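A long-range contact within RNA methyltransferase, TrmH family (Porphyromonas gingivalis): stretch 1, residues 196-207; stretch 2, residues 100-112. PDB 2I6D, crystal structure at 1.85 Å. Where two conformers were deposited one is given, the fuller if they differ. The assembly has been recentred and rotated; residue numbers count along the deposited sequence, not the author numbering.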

ATOM      1  N   ASN A 196     -17.665 -10.716 -10.619  1.00 30.85           N
ATOM      2  CA  ASN A 196     -16.544 -10.384 -11.507  1.00 30.62           C
ATOM      3  C   ASN A 196     -15.637  -9.383 -10.801  1.00 30.77           C
ATOM      4  O   ASN A 196     -16.095  -8.604  -9.971  1.00 29.43           O
ATOM      5  CB  ASN A 196     -17.067  -9.769 -12.814  1.00 31.45           C
ATOM      6  CG  ASN A 196     -15.964  -9.538 -13.849  1.00 34.45           C
ATOM      7  OD1 ASN A 196     -15.205  -8.562 -13.785  1.00 38.80           O
ATOM      8  ND2 ASN A 196     -15.897 -10.424 -14.832  1.00 37.50           N
ATOM      9  N   PHE A 197     -14.362  -9.387 -11.172  1.00 29.79           N
ATOM     10  CA  PHE A 197     -13.373  -8.459 -10.619  1.00 30.30           C
ATOM     11  C   PHE A 197     -13.805  -6.985 -10.670  1.00 30.41           C
ATOM     12  O   PHE A 197     -13.465  -6.198  -9.770  1.00 31.20           O
ATOM     13  CB  PHE A 197     -12.058  -8.620 -11.384  1.00 31.42           C
ATOM     14  CG  PHE A 197     -10.850  -8.427 -10.541  1.00 33.14           C
ATOM     15  CD1 PHE A 197     -10.208  -9.527  -9.990  1.00 35.79           C
ATOM     16  CD2 PHE A 197     -10.334  -7.153 -10.302  1.00 37.27           C
ATOM     17  CE1 PHE A 197      -9.057  -9.375  -9.219  1.00 36.31           C
ATOM     18  CE2 PHE A 197      -9.193  -6.981  -9.506  1.00 34.38           C
ATOM     19  CZ  PHE A 197      -8.560  -8.107  -8.966  1.00 33.98           C
ATOM     20  N   THR A 198     -14.555  -6.609 -11.701  1.00 29.56           N
ATOM     21  CA  THR A 198     -14.986  -5.213 -11.850  1.00 29.87           C
ATOM     22  C   THR A 198     -16.214  -4.849 -11.031  1.00 29.55           C
ATOM     23  O   THR A 198     -16.604  -3.674 -10.978  1.00 28.46           O
ATOM     24  CB  THR A 198     -15.316  -4.895 -13.301  1.00 30.54           C
ATOM     25  OG1 THR A 198     -16.294  -5.829 -13.760  1.00 31.85           O
ATOM     26  CG2 THR A 198     -14.073  -4.976 -14.152  1.00 32.46           C
ATOM     27  N   GLU A 199     -16.846  -5.843 -10.416  1.00 28.06           N
ATOM     28  CA  GLU A 199     -18.028  -5.587  -9.595  1.00 28.63           C
ATOM     29  C   GLU A 199     -17.626  -5.220  -8.175  1.00 29.34           C
ATOM     30  O   GLU A 199     -16.592  -5.647  -7.714  1.00 29.17           O
ATOM     31  CB  GLU A 199     -18.942  -6.798  -9.575  1.00 27.71           C
ATOM     32  CG  GLU A 199     -19.548  -7.099 -10.945  1.00 27.80           C
ATOM     33  CD  GLU A 199     -20.474  -8.302 -10.905  1.00 31.03           C
ATOM     34  OE1 GLU A 199     -21.651  -8.128 -10.517  1.00 31.31           O
ATOM     35  OE2 GLU A 199     -20.041  -9.409 -11.275  1.00 28.75           O
ATOM     36  N   PRO A 200     -18.438  -4.395  -7.496  1.00 30.38           N
ATOM     37  CA  PRO A 200     -18.088  -3.980  -6.139  1.00 31.35           C
ATOM     38  C   PRO A 200     -18.084  -5.148  -5.147  1.00 31.61           C
ATOM     39  O   PRO A 200     -19.020  -5.928  -5.081  1.00 31.66           O
ATOM     40  CB  PRO A 200     -19.165  -2.930  -5.801  1.00 31.68           C
ATOM     41  CG  PRO A 200     -20.320  -3.241  -6.685  1.00 30.43           C
ATOM     42  CD  PRO A 200     -19.701  -3.777  -7.962  1.00 30.14           C
ATOM     43  N   ALA A 201     -16.992  -5.293  -4.406  1.00 31.21           N
ATOM     44  CA  ALA A 201     -16.915  -6.307  -3.362  1.00 29.88           C
ATOM     45  C   ALA A 201     -15.764  -5.907  -2.470  1.00 29.46           C
ATOM     46  O   ALA A 201     -14.786  -5.358  -2.940  1.00 28.24           O
ATOM     47  CB  ALA A 201     -16.599  -7.705  -3.943  1.00 28.94           C
ATOM     48  N   ILE A 202     -15.883  -6.218  -1.193  1.00 28.43           N
ATOM     49  CA  ILE A 202     -14.784  -5.976  -0.262  1.00 28.78           C
ATOM     50  C   ILE A 202     -14.280  -7.330   0.206  1.00 29.19           C
ATOM     51  O   ILE A 202     -15.098  -8.230   0.485  1.00 29.07           O
ATOM     52  CB  ILE A 202     -15.261  -5.117   0.941  1.00 28.56           C
ATOM     53  CG1 ILE A 202     -15.715  -3.718   0.456  1.00 27.10           C
ATOM     54  CG2 ILE A 202     -14.159  -5.047   1.999  1.00 29.39           C
ATOM     55  CD1 ILE A 202     -16.758  -3.047   1.405  1.00 28.15           C
ATOM     56  N   LEU A 203     -12.952  -7.480   0.278  1.00 28.12           N
ATOM     57  CA  LEU A 203     -12.333  -8.707   0.755  1.00 29.06           C
ATOM     58  C   LEU A 203     -11.426  -8.354   1.919  1.00 29.46           C
ATOM     59  O   LEU A 203     -10.436  -7.615   1.778  1.00 30.32           O
ATOM     60  CB  LEU A 203     -11.505  -9.387  -0.367  1.00 28.65           C
ATOM     61  CG  LEU A 203     -10.597 -10.557   0.045  1.00 28.67           C
ATOM     62  CD1 LEU A 203     -11.442 -11.657   0.723  1.00 27.36           C
ATOM     63  CD2 LEU A 203      -9.900 -11.131  -1.218  1.00 29.42           C
ATOM     64  N   VAL A 204     -11.766  -8.902   3.065  1.00 28.41           N
ATOM     65  CA  VAL A 204     -11.061  -8.582   4.299  1.00 28.60           C
ATOM     66  C   VAL A 204      -9.991  -9.630   4.573  1.00 29.39           C
ATOM     67  O   VAL A 204     -10.276 -10.847   4.574  1.00 29.21           O
ATOM     68  CB  VAL A 204     -12.027  -8.526   5.522  1.00 28.50           C
ATOM     69  CG1 VAL A 204     -11.243  -8.162   6.822  1.00 27.84           C
ATOM     70  CG2 VAL A 204     -13.227  -7.486   5.280  1.00 27.15           C
ATOM     71  N   LEU A 205      -8.779  -9.159   4.855  1.00 29.60           N
ATOM     72  CA  LEU A 205      -7.646 -10.033   5.176  1.00 31.03           C
ATOM     73  C   LEU A 205      -7.081  -9.626   6.540  1.00 31.89           C
ATOM     74  O   LEU A 205      -6.811  -8.443   6.764  1.00 31.93           O
ATOM     75  CB  LEU A 205      -6.574  -9.893   4.098  1.00 31.81           C
ATOM     76  CG  LEU A 205      -7.193 -10.400   2.769  1.00 34.40           C
ATOM     77  CD1 LEU A 205      -6.776  -9.575   1.588  1.00 34.95           C
ATOM     78  CD2 LEU A 205      -6.852 -11.884   2.615  1.00 35.92           C
ATOM     79  N   GLY A 206      -6.907 -10.586   7.446  1.00 32.83           N
ATOM     80  CA  GLY A 206      -6.283 -10.297   8.752  1.00 33.92           C
ATOM     81  C   GLY A 206      -4.863 -10.838   8.853  1.00 35.36           C
ATOM     82  O   GLY A 206      -4.419 -11.563   7.983  1.00 35.38           O
ATOM     83  N   SER A 207      -4.151 -10.551   9.939  1.00 38.08           N
ATOM     84  CA  SER A 207      -2.830 -11.168  10.091  1.00 39.78           C
ATOM     85  C   SER A 207      -2.967 -12.656  10.344  1.00 40.71           C
ATOM     86  O   SER A 207      -3.915 -13.077  10.987  1.00 40.81           O
ATOM     87  CB  SER A 207      -2.063 -10.564  11.232  1.00 39.37           C
ATOM     88  OG  SER A 207      -2.644 -10.967  12.454  1.00 43.47           O
TER
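Stretch 2 (100-112) VVEGLTLLLDGVQ

The middle of stretch 2, from Leu104 on, runs as a β-strand parallel to the strand of stretch 1 that begins at Ala201; the segments leading into both are loop or turn. The strand axes approach to 4.6 Å and cross at -26°. Register pairs Ala201 with Leu104, Leu203 with Leu106 and Leu205 with Leu108, with CA atoms 4.9 to 5.0 Å apart.

Leu104 covers the most surface. Its backbone is extended, and its side chain adopts the t, p rotamer. Its N donates a hydrogen bond to Phe197 O at 3.0 Å. Its CD2 lies over one face of the Phe197 ring, 3.8 Å from Phe197 CE1. Its CD1 packs 3.9 Å from Leu203 CB, on the same face of the sheet.

Leu205 is next. Its N donates to Leu107 O at 2.8 Å, and its O accepts from Asp109 N at 2.7 Å. Its CD1 lies 4.2 Å from both Leu106 CD2 and Leu108 CD2, so it bridges two leucines.

Leu203 repeats the backbone pattern: Leu203 N to Thr105 O and Leu107 N to Leu203 O are both 2.8 Å. Its CD2 meets Leu106 CD2 at 4.0 Å.

On the other face, Val204 CG1 sits 4.1 Å from Leu107 CD1. Before the strand, Gly103 has positive phi, and its CA lies 3.2 Å from Glu199 O; a CB there would clash with Phe197 O. Near the C-terminal end of the pairing, a water links Ser207 N (2.7 Å) to Asp109 O (3.0 Å).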

ATOM      1  N   VAL A 100     -13.304   4.181  -0.969  1.00 33.65           N
ATOM      2  CA  VAL A 100     -14.059   4.031  -2.184  1.00 33.41           C
ATOM      3  C   VAL A 100     -14.017   2.535  -2.541  1.00 32.87           C
ATOM      4  O   VAL A 100     -12.967   1.878  -2.366  1.00 34.63           O
ATOM      5  CB  VAL A 100     -13.422   4.922  -3.314  1.00 33.27           C
ATOM      6  CG1 VAL A 100     -13.852   4.477  -4.707  1.00 33.55           C
ATOM      7  CG2 VAL A 100     -13.743   6.414  -3.077  1.00 33.42           C
ATOM      8  N   VAL A 101     -15.153   1.989  -2.976  1.00 31.84           N
ATOM      9  CA  VAL A 101     -15.186   0.622  -3.549  1.00 31.49           C
ATOM     10  C   VAL A 101     -15.308   0.741  -5.063  1.00 31.60           C
ATOM     11  O   VAL A 101     -16.305   1.247  -5.557  1.00 30.19           O
ATOM     12  CB  VAL A 101     -16.369  -0.263  -3.020  1.00 31.72           C
ATOM     13  CG1 VAL A 101     -16.276  -1.712  -3.592  1.00 34.13           C
ATOM     14  CG2 VAL A 101     -16.400  -0.330  -1.498  1.00 32.26           C
ATOM     15  N   GLU A 102     -14.300   0.285  -5.815  1.00 31.86           N
ATOM     16  CA  GLU A 102     -14.429   0.242  -7.279  1.00 33.30           C
ATOM     17  C   GLU A 102     -13.856  -1.112  -7.649  1.00 32.56           C
ATOM     18  O   GLU A 102     -12.653  -1.303  -7.594  1.00 32.64           O
ATOM     19  CB  GLU A 102     -13.661   1.380  -7.983  1.00 32.58           C
ATOM     20  CG  GLU A 102     -14.280   2.769  -7.729  1.00 37.80           C
ATOM     21  CD  GLU A 102     -13.462   3.967  -8.239  1.00 36.75           C
ATOM     22  OE1 GLU A 102     -14.124   4.952  -8.663  1.00 41.21           O
ATOM     23  OE2 GLU A 102     -12.197   3.946  -8.192  1.00 38.92           O
ATOM     24  N   GLY A 103     -14.735  -2.058  -7.964  1.00 32.42           N
ATOM     25  CA  GLY A 103     -14.337  -3.443  -8.125  1.00 31.33           C
ATOM     26  C   GLY A 103     -13.901  -4.089  -6.817  1.00 30.91           C
ATOM     27  O   GLY A 103     -14.169  -3.576  -5.709  1.00 29.82           O
ATOM     28  N   LEU A 104     -13.215  -5.223  -6.940  1.00 30.84           N
ATOM     29  CA  LEU A 104     -12.721  -5.921  -5.785  1.00 31.93           C
ATOM     30  C   LEU A 104     -11.765  -4.998  -5.022  1.00 31.77           C
ATOM     31  O   LEU A 104     -10.798  -4.451  -5.601  1.00 31.79           O
ATOM     32  CB  LEU A 104     -11.987  -7.191  -6.232  1.00 31.07           C
ATOM     33  CG  LEU A 104     -11.234  -7.925  -5.130  1.00 32.06           C
ATOM     34  CD1 LEU A 104     -12.254  -8.352  -4.001  1.00 33.37           C
ATOM     35  CD2 LEU A 104     -10.509  -9.140  -5.763  1.00 32.63           C
ATOM     36  N   THR A 105     -12.045  -4.857  -3.734  1.00 31.68           N
ATOM     37  CA  THR A 105     -11.372  -3.915  -2.860  1.00 31.32           C
ATOM     38  C   THR A 105     -10.871  -4.693  -1.656  1.00 32.62           C
ATOM     39  O   THR A 105     -11.646  -5.406  -1.009  1.00 32.50           O
ATOM     40  CB  THR A 105     -12.378  -2.839  -2.419  1.00 31.81           C
ATOM     41  OG1 THR A 105     -12.845  -2.145  -3.588  1.00 30.46           O
ATOM     42  CG2 THR A 105     -11.744  -1.826  -1.427  1.00 30.88           C
ATOM     43  N   LEU A 106      -9.577  -4.564  -1.358  1.00 30.97           N
ATOM     44  CA  LEU A 106      -8.977  -5.255  -0.232  1.00 30.78           C
ATOM     45  C   LEU A 106      -9.055  -4.416   1.014  1.00 30.81           C
ATOM     46  O   LEU A 106      -8.902  -3.175   0.956  1.00 32.06           O
ATOM     47  CB  LEU A 106      -7.505  -5.603  -0.509  1.00 29.98           C
ATOM     48  CG  LEU A 106      -7.262  -6.355  -1.796  1.00 30.72           C
ATOM     49  CD1 LEU A 106      -5.749  -6.656  -1.847  1.00 34.69           C
ATOM     50  CD2 LEU A 106      -8.129  -7.636  -1.842  1.00 31.97           C
ATOM     51  N   LEU A 107      -9.346  -5.078   2.133  0.50 30.56           N
ATOM     52  CA  LEU A 107      -9.203  -4.441   3.421  0.50 30.48           C
ATOM     53  C   LEU A 107      -8.216  -5.263   4.245  0.50 30.61           C
ATOM     54  O   LEU A 107      -8.405  -6.460   4.439  0.50 30.39           O
ATOM     55  CB  LEU A 107     -10.551  -4.322   4.147  0.50 30.51           C
ATOM     56  CG  LEU A 107     -10.591  -3.522   5.468  0.50 31.60           C
ATOM     57  CD1 LEU A 107      -9.989  -4.275   6.630  0.50 32.60           C
ATOM     58  CD2 LEU A 107      -9.932  -2.193   5.369  0.50 34.78           C
ATOM     59  N   LEU A 108      -7.172  -4.607   4.717  1.00 30.25           N
ATOM     60  CA  LEU A 108      -6.165  -5.257   5.550  1.00 31.86           C
ATOM     61  C   LEU A 108      -6.475  -4.910   6.991  1.00 31.65           C
ATOM     62  O   LEU A 108      -6.298  -3.763   7.411  1.00 32.18           O
ATOM     63  CB  LEU A 108      -4.767  -4.761   5.184  1.00 32.26           C
ATOM     64  CG  LEU A 108      -4.392  -4.875   3.703  1.00 33.83           C
ATOM     65  CD1 LEU A 108      -2.888  -4.667   3.598  1.00 36.30           C
ATOM     66  CD2 LEU A 108      -4.818  -6.247   3.112  1.00 34.10           C
ATOM     67  N   ASP A 109      -6.944  -5.899   7.752  1.00 31.99           N
ATOM     68  CA  ASP A 109      -7.328  -5.687   9.176  1.00 32.39           C
ATOM     69  C   ASP A 109      -6.161  -6.080  10.084  1.00 32.70           C
ATOM     70  O   ASP A 109      -5.993  -7.271  10.366  1.00 32.96           O
ATOM     71  CB  ASP A 109      -8.544  -6.574   9.534  1.00 32.29           C
ATOM     72  CG  ASP A 109      -8.977  -6.450  10.996  1.00 33.71           C
ATOM     73  OD1 ASP A 109      -8.737  -5.391  11.615  1.00 34.29           O
ATOM     74  OD2 ASP A 109      -9.601  -7.406  11.535  1.00 33.70           O
ATOM     75  N   GLY A 110      -5.368  -5.110  10.539  1.00 32.24           N
ATOM     76  CA  GLY A 110      -4.272  -5.395  11.478  1.00 31.55           C
ATOM     77  C   GLY A 110      -3.124  -6.182  10.861  1.00 30.52           C
ATOM     78  O   GLY A 110      -2.485  -7.001  11.528  1.00 30.39           O
ATOM     79  N   VAL A 111      -2.837  -5.909   9.587  1.00 30.52           N
ATOM     80  CA  VAL A 111      -1.713  -6.531   8.887  1.00 30.23           C
ATOM     81  C   VAL A 111      -0.515  -5.613   9.154  1.00 30.70           C
ATOM     82  O   VAL A 111      -0.281  -4.617   8.442  1.00 29.62           O
ATOM     83  CB  VAL A 111      -1.991  -6.707   7.388  1.00 30.19           C
ATOM     84  CG1 VAL A 111      -0.749  -7.289   6.668  1.00 30.01           C
ATOM     85  CG2 VAL A 111      -3.167  -7.651   7.186  1.00 30.18           C
ATOM     86  N   GLN A 112       0.206  -5.933  10.225  1.00 30.76           N
ATOM     87  CA  GLN A 112       1.213  -5.026  10.777  1.00 31.17           C
ATOM     88  C   GLN A 112       2.532  -5.091  10.036  1.00 30.85           C
ATOM     89  O   GLN A 112       3.278  -4.126  10.021  1.00 30.11           O
ATOM     90  CB  GLN A 112       1.442  -5.289  12.269  1.00 32.69           C
ATOM     91  CG  GLN A 112       0.155  -5.574  13.002  1.00 36.22           C
ATOM     92  CD  GLN A 112       0.188  -5.176  14.451  1.00 41.78           C
ATOM     93  OE1 GLN A 112       1.215  -5.317  15.130  1.00 42.27           O
ATOM     94  NE2 GLN A 112      -0.943  -4.663  14.942  1.00 41.50           N
TER
HETATM   95  O   HOH W   1      -4.737  -9.260  12.222  1.00 46.65           O